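PDB 1FKM: protein (GYP1P) from Saccharomyces cerevisiae, which stimulates GTP hydrolysis by Ypt/Rab GTPases such as Ypt1 and Ypt7 through its Rab-GAP (TBC) domain, lending an arginine and a glutamine finger in trans. Local coordinates for residues 110-113 with 114-117; 85-88 with 89-93; 169-172 with 173-177. All coordinates share one frame; numbering follows the deposited sequence.

Contact 1: residues 110-113 with 114-117; sequences QNSL and QRIL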
loop_
_atom_site.group_PDB
_atom_site.type_symbol
_atom_site.label_atom_id
_atom_site.label_comp_id
_atom_site.label_asym_id
_atom_site.label_seq_id
_atom_site.Cartn_x
_atom_site.Cartn_y
_atom_site.Cartn_z
ATOM N N GLN A 110 -2.397 14.447 -10.339
ATOM C CA GLN A 110 -1.607 15.218 -9.388
ATOM C C GLN A 110 -2.506 16.026 -8.454
ATOM O O GLN A 110 -2.285 16.058 -7.245
ATOM C CB GLN A 110 -0.642 16.146 -10.129
ATOM C CG GLN A 110 0.565 15.421 -10.705
ATOM C CD GLN A 110 1.464 16.334 -11.511
ATOM O OE1 GLN A 110 1.528 17.537 -11.261
ATOM N NE2 GLN A 110 2.178 15.766 -12.470
ATOM N N ASN A 111 -3.521 16.677 -9.016
ATOM C CA ASN A 111 -4.441 17.477 -8.216
ATOM C C ASN A 111 -5.260 16.613 -7.252
ATOM O O ASN A 111 -5.549 17.029 -6.124
ATOM C CB ASN A 111 -5.387 18.278 -9.120
ATOM C CG ASN A 111 -4.653 19.295 -9.978
ATOM O OD1 ASN A 111 -3.705 19.928 -9.527
ATOM N ND2 ASN A 111 -5.101 19.463 -11.216
ATOM N N SER A 112 -5.641 15.417 -7.693
ATOM C CA SER A 112 -6.410 14.515 -6.840
ATOM C C SER A 112 -5.563 14.049 -5.662
ATOM O O SER A 112 -6.016 14.081 -4.519
ATOM C CB SER A 112 -6.896 13.294 -7.629
ATOM O OG SER A 112 -8.018 13.611 -8.435
ATOM N N LEU A 113 -4.335 13.612 -5.939
ATOM C CA LEU A 113 -3.449 13.146 -4.873
ATOM C C LEU A 113 -3.090 14.285 -3.921
ATOM O O LEU A 113 -2.944 14.081 -2.721
ATOM C CB LEU A 113 -2.178 12.523 -5.465
ATOM C CG LEU A 113 -2.411 11.252 -6.297
ATOM C CD1 LEU A 113 -1.066 10.676 -6.757
ATOM C CD2 LEU A 113 -3.173 10.208 -5.465
ATOM N N GLN A 114 -2.962 15.490 -4.461
ATOM C CA GLN A 114 -2.637 16.659 -3.645
ATOM C C GLN A 114 -3.719 16.859 -2.576
ATOM O O GLN A 114 -3.415 17.047 -1.392
ATOM C CB GLN A 114 -2.543 17.898 -4.548
ATOM C CG GLN A 114 -2.410 19.251 -3.844
ATOM C CD GLN A 114 -1.028 19.501 -3.264
ATOM O OE1 GLN A 114 -0.012 19.156 -3.870
ATOM N NE2 GLN A 114 -0.983 20.128 -2.092
ATOM N N ARG A 115 -4.977 16.808 -2.998
ATOM C CA ARG A 115 -6.098 16.993 -2.074
ATOM C C ARG A 115 -6.190 15.871 -1.041
ATOM O O ARG A 115 -6.415 16.119 0.148
ATOM C CB ARG A 115 -7.419 17.087 -2.846
ATOM C CG ARG A 115 -7.561 18.336 -3.709
ATOM C CD ARG A 115 -8.970 18.459 -4.277
ATOM N NE ARG A 115 -9.226 17.558 -5.397
ATOM C CZ ARG A 115 -8.997 17.862 -6.673
ATOM N NH1 ARG A 115 -8.499 19.050 -6.998
ATOM N NH2 ARG A 115 -9.278 16.984 -7.633
ATOM N N ILE A 116 -6.030 14.635 -1.499
ATOM C CA ILE A 116 -6.088 13.486 -0.599
ATOM C C ILE A 116 -5.026 13.573 0.493
ATOM O O ILE A 116 -5.325 13.430 1.683
ATOM C CB ILE A 116 -5.891 12.163 -1.377
ATOM C CG1 ILE A 116 -7.077 11.936 -2.320
ATOM C CG2 ILE A 116 -5.746 11.005 -0.399
ATOM C CD1 ILE A 116 -6.874 10.789 -3.319
ATOM N N LEU A 117 -3.784 13.811 0.090
ATOM C CA LEU A 117 -2.695 13.884 1.050
ATOM C C LEU A 117 -2.803 15.099 1.951
ATOM O O LEU A 117 -2.462 15.033 3.133
ATOM C CB LEU A 117 -1.349 13.898 0.327
ATOM C CG LEU A 117 -1.052 12.617 -0.458
ATOM C CD1 LEU A 117 0.276 12.763 -1.192
ATOM C CD2 LEU A 117 -1.006 11.431 0.489
#
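Arg115 folds back along helix 107-123 and lays one face of its guanidinium over the carbonyl oxygen of Asn111, which sits 3.5 Å above the plane and over its centre. The first torsion keeps CG beside the backbone N, and a bend at chi3 (-77°) turns the chain back toward the preceding turn. There NH1 passes 3.8 Å from Asn111 CB, and NH2 comes alongside Ser112 OG.

The packed side of this stretch is largely apolar, with Ser112 and Gln114 as its polar members. Leu113 and Ile116 meet through methyl groups, Leu113 CD2 lying 4.3 Å from Ile116 CD1, and both join Leu117 in facing helix 133-145. Ile116 also runs its CG1 branch close by the carbonyl oxygen of Ser112, the acceptor of its own N-H, and reaches helices 57-74 and 168-186. Branched aliphatic residues suit this side because they fill the seams between helices without adding polar groups. Ser112 is small enough to lie against helix 168-186.

The open side is looser. It carries the exposed Asn111, which offers the partly exposed Arg115 little beyond its CB and its carbonyl. Gln110 stands apart from both, partly exposed and resting on Ile94 and Pro95. Four i to i+4 backbone bonds run through the stretch; Leu117 N to Leu113 O, at 2.9 Å and 171°, is nearly straight.

Two buried polar ends find partners on other helices: Gln114 NE2 donates to the carbonyl of Trp87, and Ser112 OG bonds to Glu175, which also forms a salt bridge with Arg115. The Asn111 carbonyl thus faces a cation already paired with Glu175, so its attraction is probably supplementary, and the arginine's charge is probably balanced at the interface with helix 168-186.

Contact 2: residues 85-88 with 89-93; sequences PTWH and QIEID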
loop_
_atom_site.group_PDB
_atom_site.type_symbol
_atom_site.label_atom_id
_atom_site.label_comp_id
_atom_site.label_asym_id
_atom_site.label_seq_id
_atom_site.Cartn_x
_atom_site.Cartn_y
_atom_site.Cartn_z
ATOM N N PRO A 85 1.519 26.223 4.110
ATOM C CA PRO A 85 2.844 25.593 4.068
ATOM C C PRO A 85 2.796 24.086 3.813
ATOM O O PRO A 85 3.587 23.552 3.029
ATOM C CB PRO A 85 3.428 25.936 5.434
ATOM C CG PRO A 85 2.817 27.277 5.721
ATOM C CD PRO A 85 1.375 27.050 5.322
ATOM N N THR A 86 1.871 23.400 4.478
ATOM C CA THR A 86 1.724 21.954 4.309
ATOM C C THR A 86 1.309 21.647 2.873
ATOM O O THR A 86 1.779 20.679 2.266
ATOM C CB THR A 86 0.669 21.391 5.290
ATOM O OG1 THR A 86 1.170 21.512 6.623
ATOM C CG2 THR A 86 0.373 19.916 4.994
ATOM N N TRP A 87 0.425 22.478 2.337
ATOM C CA TRP A 87 -0.032 22.318 0.963
ATOM C C TRP A 87 1.173 22.378 0.016
ATOM O O TRP A 87 1.303 21.564 -0.899
ATOM C CB TRP A 87 -1.043 23.422 0.629
ATOM C CG TRP A 87 -1.522 23.436 -0.796
ATOM C CD1 TRP A 87 -0.959 24.110 -1.843
ATOM C CD2 TRP A 87 -2.648 22.734 -1.332
ATOM N NE1 TRP A 87 -1.664 23.871 -2.995
ATOM C CE2 TRP A 87 -2.707 23.029 -2.712
ATOM C CE3 TRP A 87 -3.616 21.882 -0.781
ATOM C CZ2 TRP A 87 -3.693 22.505 -3.550
ATOM C CZ3 TRP A 87 -4.598 21.362 -1.614
ATOM C CH2 TRP A 87 -4.629 21.675 -2.986
ATOM N N HIS A 88 2.066 23.333 0.247
ATOM C CA HIS A 88 3.243 23.475 -0.611
ATOM C C HIS A 88 4.249 22.346 -0.406
ATOM O O HIS A 88 4.931 21.932 -1.336
ATOM C CB HIS A 88 3.886 24.844 -0.376
ATOM C CG HIS A 88 3.094 25.973 -0.956
ATOM N ND1 HIS A 88 3.049 27.227 -0.384
ATOM C CD2 HIS A 88 2.308 26.034 -2.058
ATOM C CE1 HIS A 88 2.267 28.010 -1.107
ATOM N NE2 HIS A 88 1.805 27.311 -2.128
ATOM N N GLN A 89 4.329 21.842 0.817
ATOM C CA GLN A 89 5.229 20.741 1.132
ATOM C C GLN A 89 4.804 19.505 0.333
ATOM O O GLN A 89 5.642 18.733 -0.139
ATOM C CB GLN A 89 5.170 20.466 2.633
ATOM C CG GLN A 89 5.758 19.160 3.086
ATOM C CD GLN A 89 5.632 18.988 4.593
ATOM O OE1 GLN A 89 4.595 19.295 5.176
ATOM N NE2 GLN A 89 6.686 18.488 5.225
ATOM N N ILE A 90 3.497 19.327 0.172
ATOM C CA ILE A 90 2.971 18.187 -0.579
ATOM C C ILE A 90 3.141 18.411 -2.074
ATOM O O ILE A 90 3.389 17.476 -2.836
ATOM C CB ILE A 90 1.483 17.975 -0.266
ATOM C CG1 ILE A 90 1.334 17.534 1.192
ATOM C CG2 ILE A 90 0.877 16.940 -1.211
ATOM C CD1 ILE A 90 -0.090 17.539 1.666
ATOM N N GLU A 91 3.007 19.666 -2.477
ATOM C CA GLU A 91 3.140 20.078 -3.867
ATOM C C GLU A 91 4.525 19.718 -4.392
ATOM O O GLU A 91 4.699 19.421 -5.574
ATOM C CB GLU A 91 2.931 21.587 -3.961
ATOM C CG GLU A 91 3.070 22.173 -5.343
ATOM C CD GLU A 91 3.109 23.688 -5.308
ATOM O OE1 GLU A 91 2.198 24.290 -4.700
ATOM O OE2 GLU A 91 4.050 24.273 -5.886
ATOM N N ILE A 92 5.508 19.754 -3.502
ATOM C CA ILE A 92 6.883 19.432 -3.856
ATOM C C ILE A 92 7.086 17.942 -4.159
ATOM O O ILE A 92 7.923 17.582 -4.986
ATOM C CB ILE A 92 7.843 19.861 -2.725
ATOM C CG1 ILE A 92 7.848 21.388 -2.616
ATOM C CG2 ILE A 92 9.243 19.331 -2.983
ATOM C CD1 ILE A 92 8.643 21.925 -1.437
ATOM N N ASP A 93 6.317 17.078 -3.504
ATOM C CA ASP A 93 6.455 15.639 -3.721
ATOM C C ASP A 93 5.536 15.003 -4.764
ATOM O O ASP A 93 5.913 14.021 -5.406
ATOM C CB ASP A 93 6.286 14.890 -2.397
ATOM C CG ASP A 93 7.536 14.930 -1.543
ATOM O OD1 ASP A 93 8.521 15.580 -1.954
ATOM O OD2 ASP A 93 7.533 14.307 -0.460
HETATM O O HOH W 1 3.068 18.775 7.391
#
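His88 and Glu91 lie side by side, pointing the same way on the exposed flank of helix 83-93. Glu91 OE1 comes to the edge of the imidazole, 3.2 Å from His88 CD2, with ring and carboxylate planes almost perpendicular at 87°. The carboxylate meets a carbon of the ring; His88 NE2 lies 4.0 Å from Glu91 OE1, so no ring nitrogen is engaged, and any attraction is probably weak and of C-H...O type. Glu91 gets there with CG anti to its backbone N (chi1 179°) and an extended chain. Both residues are polar and tolerate solvent, which suits an exposed flank.

A water links Gln89 loosely to the preceding turn. Gln89 OE1 accepts a hydrogen bond of 2.7 Å from this water, which also lies 3.4 Å from Thr86 OG1, a weak link.

Apolar contact falls on the inner side, where Thr86 CG2 touches Ile90 CD1 at 4.1 Å. Ile90 is buried against Gln114 and Tyr118 of helix 107-123, and the Trp87 ring makes an edge-to-face stack with Tyr118.

Backbone bonds follow the i to i+4 pattern, from Gln89 N to Pro85 O through Ile92 N to His88 O. Trp87 O is shared: it accepts from Glu91 N at 3.0 Å and weakly from Ile90 N.

Asp93, farther along the chain, forms a salt bridge with the arginine finger Arg96 and hydrogen bonds to Tyr129 and, weakly, to the glutamine finger Gln131. The helix thus precedes the arginine finger and contacts both fingers through Asp93, an arrangement consistent with positioning them in the TBC-type Rab-GAP domain.

Contact 3: residues 169-172 with 173-177; sequences EQIT and DLEAD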
loop_
_atom_site.group_PDB
_atom_site.type_symbol
_atom_site.label_atom_id
_atom_site.label_comp_id
_atom_site.label_asym_id
_atom_site.label_seq_id
_atom_site.Cartn_x
_atom_site.Cartn_y
_atom_site.Cartn_z
ATOM N N GLU A 169 -17.503 14.657 -10.527
ATOM C CA GLU A 169 -18.133 14.058 -9.350
ATOM C C GLU A 169 -17.596 12.657 -9.040
ATOM O O GLU A 169 -17.471 12.275 -7.874
ATOM C CB GLU A 169 -19.655 13.989 -9.525
ATOM C CG GLU A 169 -20.351 13.143 -8.463
ATOM C CD GLU A 169 -21.864 13.244 -8.513
ATOM O OE1 GLU A 169 -22.446 13.047 -9.602
ATOM O OE2 GLU A 169 -22.471 13.514 -7.455
ATOM N N GLN A 170 -17.296 11.895 -10.084
ATOM C CA GLN A 170 -16.771 10.545 -9.917
ATOM C C GLN A 170 -15.333 10.600 -9.401
ATOM O O GLN A 170 -14.935 9.802 -8.555
ATOM C CB GLN A 170 -16.810 9.796 -11.248
ATOM C CG GLN A 170 -18.205 9.536 -11.782
ATOM C CD GLN A 170 -18.170 8.834 -13.123
ATOM O OE1 GLN A 170 -17.615 9.353 -14.092
ATOM N NE2 GLN A 170 -18.754 7.642 -13.184
ATOM N N ILE A 171 -14.553 11.541 -9.920
ATOM C CA ILE A 171 -13.171 11.688 -9.483
ATOM C C ILE A 171 -13.146 12.051 -7.996
ATOM O O ILE A 171 -12.283 11.587 -7.245
ATOM C CB ILE A 171 -12.438 12.764 -10.328
ATOM C CG1 ILE A 171 -12.277 12.253 -11.765
ATOM C CG2 ILE A 171 -11.080 13.093 -9.713
ATOM C CD1 ILE A 171 -11.584 13.213 -12.708
ATOM N N THR A 172 -14.102 12.870 -7.564
ATOM C CA THR A 172 -14.164 13.253 -6.160
ATOM C C THR A 172 -14.583 12.050 -5.311
ATOM O O THR A 172 -14.104 11.887 -4.188
ATOM C CB THR A 172 -15.145 14.430 -5.931
ATOM O OG1 THR A 172 -14.708 15.562 -6.693
ATOM C CG2 THR A 172 -15.177 14.824 -4.457
ATOM N N ASP A 173 -15.473 11.214 -5.842
ATOM C CA ASP A 173 -15.898 10.008 -5.123
ATOM C C ASP A 173 -14.680 9.091 -4.965
ATOM O O ASP A 173 -14.482 8.485 -3.921
ATOM C CB ASP A 173 -16.969 9.232 -5.893
ATOM C CG ASP A 173 -18.305 9.945 -5.934
ATOM O OD1 ASP A 173 -18.566 10.803 -5.061
ATOM O OD2 ASP A 173 -19.106 9.626 -6.839
ATOM N N LEU A 174 -13.890 8.984 -6.031
ATOM C CA LEU A 174 -12.678 8.163 -6.039
ATOM C C LEU A 174 -11.706 8.692 -4.984
ATOM O O LEU A 174 -11.105 7.923 -4.226
ATOM C CB LEU A 174 -12.025 8.212 -7.427
ATOM C CG LEU A 174 -10.603 7.633 -7.543
ATOM C CD1 LEU A 174 -10.644 6.129 -7.321
ATOM C CD2 LEU A 174 -10.023 7.955 -8.908
ATOM N N GLU A 175 -11.559 10.017 -4.948
ATOM C CA GLU A 175 -10.683 10.679 -3.988
ATOM C C GLU A 175 -11.100 10.351 -2.560
ATOM O O GLU A 175 -10.265 10.059 -1.710
ATOM C CB GLU A 175 -10.730 12.202 -4.183
ATOM C CG GLU A 175 -9.848 12.723 -5.311
ATOM C CD GLU A 175 -10.016 14.219 -5.541
ATOM O OE1 GLU A 175 -10.223 14.968 -4.559
ATOM O OE2 GLU A 175 -9.924 14.648 -6.707
ATOM N N ALA A 176 -12.401 10.415 -2.304
ATOM C CA ALA A 176 -12.935 10.133 -0.975
ATOM C C ALA A 176 -12.643 8.687 -0.551
ATOM O O ALA A 176 -12.149 8.439 0.554
ATOM C CB ALA A 176 -14.441 10.394 -0.963
ATOM N N ASP A 177 -12.942 7.735 -1.429
ATOM C CA ASP A 177 -12.697 6.332 -1.112
ATOM C C ASP A 177 -11.210 6.103 -0.840
ATOM O O ASP A 177 -10.848 5.418 0.112
ATOM C CB ASP A 177 -13.142 5.423 -2.260
ATOM C CG ASP A 177 -14.652 5.434 -2.473
ATOM O OD1 ASP A 177 -15.383 6.045 -1.657
ATOM O OD2 ASP A 177 -15.109 4.816 -3.460
HETATM O O HOH W 2 -21.126 11.744 -4.778
#
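Asp173 turns its carboxylate back over the carbonyl of Glu169, one turn earlier in helix 168-186 of the all-helical TBC domain. Its first torsion, -70°, sets CG beside the backbone N, and the carboxylate carbon CG comes within 3.1 Å of Glu169 O. That oxygen lies over the carboxylate face without a hydrogen bond, since all three oxygens are acceptors. The backbone beneath is regular: Asp173, Leu174, Glu175 and Ala176 donate to the carbonyls of Glu169 through Thr172, the bond from Leu174 N to Gln170 O measuring 2.9 Å.

Charged groups mark the flank facing helix 57-74, which is open to solvent at Glu169. The Glu169 and Asp173 carboxylates keep their like charges apart, with Glu169 OE2 5.2 Å from Asp173 OD2 and their planes turned 33° from each other. A water spans them, donating to Asp173 OD1 at 2.7 Å and only weakly to Glu169 OE2. Asp173 OD1 also forms a salt bridge with Arg69, which probably offsets the crowding of negative charge. Ala176, only a methyl group, fits against Tyr68 of the same helix.

Apolar packing falls on the side of helix 133-145, where the branched chain of Leu174 meets flat phenylalanine rings.

Glu175 combines both characters. Its aliphatic CG passes Ile171 O, while the buried carboxylate is satisfied by Tyr68 at OE1 and from helix 107-123 at OE2, bonds that probably hold its rotation. Glutamate has the length to carry its charge to helix 107-123. On the way the side chain crosses Ile171, whose CG2 branch, anti to the backbone N, brings its methyl 3.6 Å from Glu175 OE2.

Overall arrangement
Helix 107-123 is the middle member of the set: contact 1 touches both of the others, whereas contacts 2 and 3 have centres 21 Å apart and come no nearer than about 9 Å between nearest atoms. Toward contact 2, Gln114 NE2 lies 3.0 Å from Trp87 O, probably a hydrogen bond. Toward contact 3, Arg115 NH2 meets Glu175 OE2 in a 2.6 Å salt bridge. Contact 2 is adjacent to the catalytic fingers, the side chain of Ile92 being about 4 Å from that of Arg96 and about 7 Å from that of Gln131. Contact 1 is farther: side chains of Leu117 and Gln131, and of Gln110 and Arg96, are each about 9 Å apart. Contact 3 lies away from both.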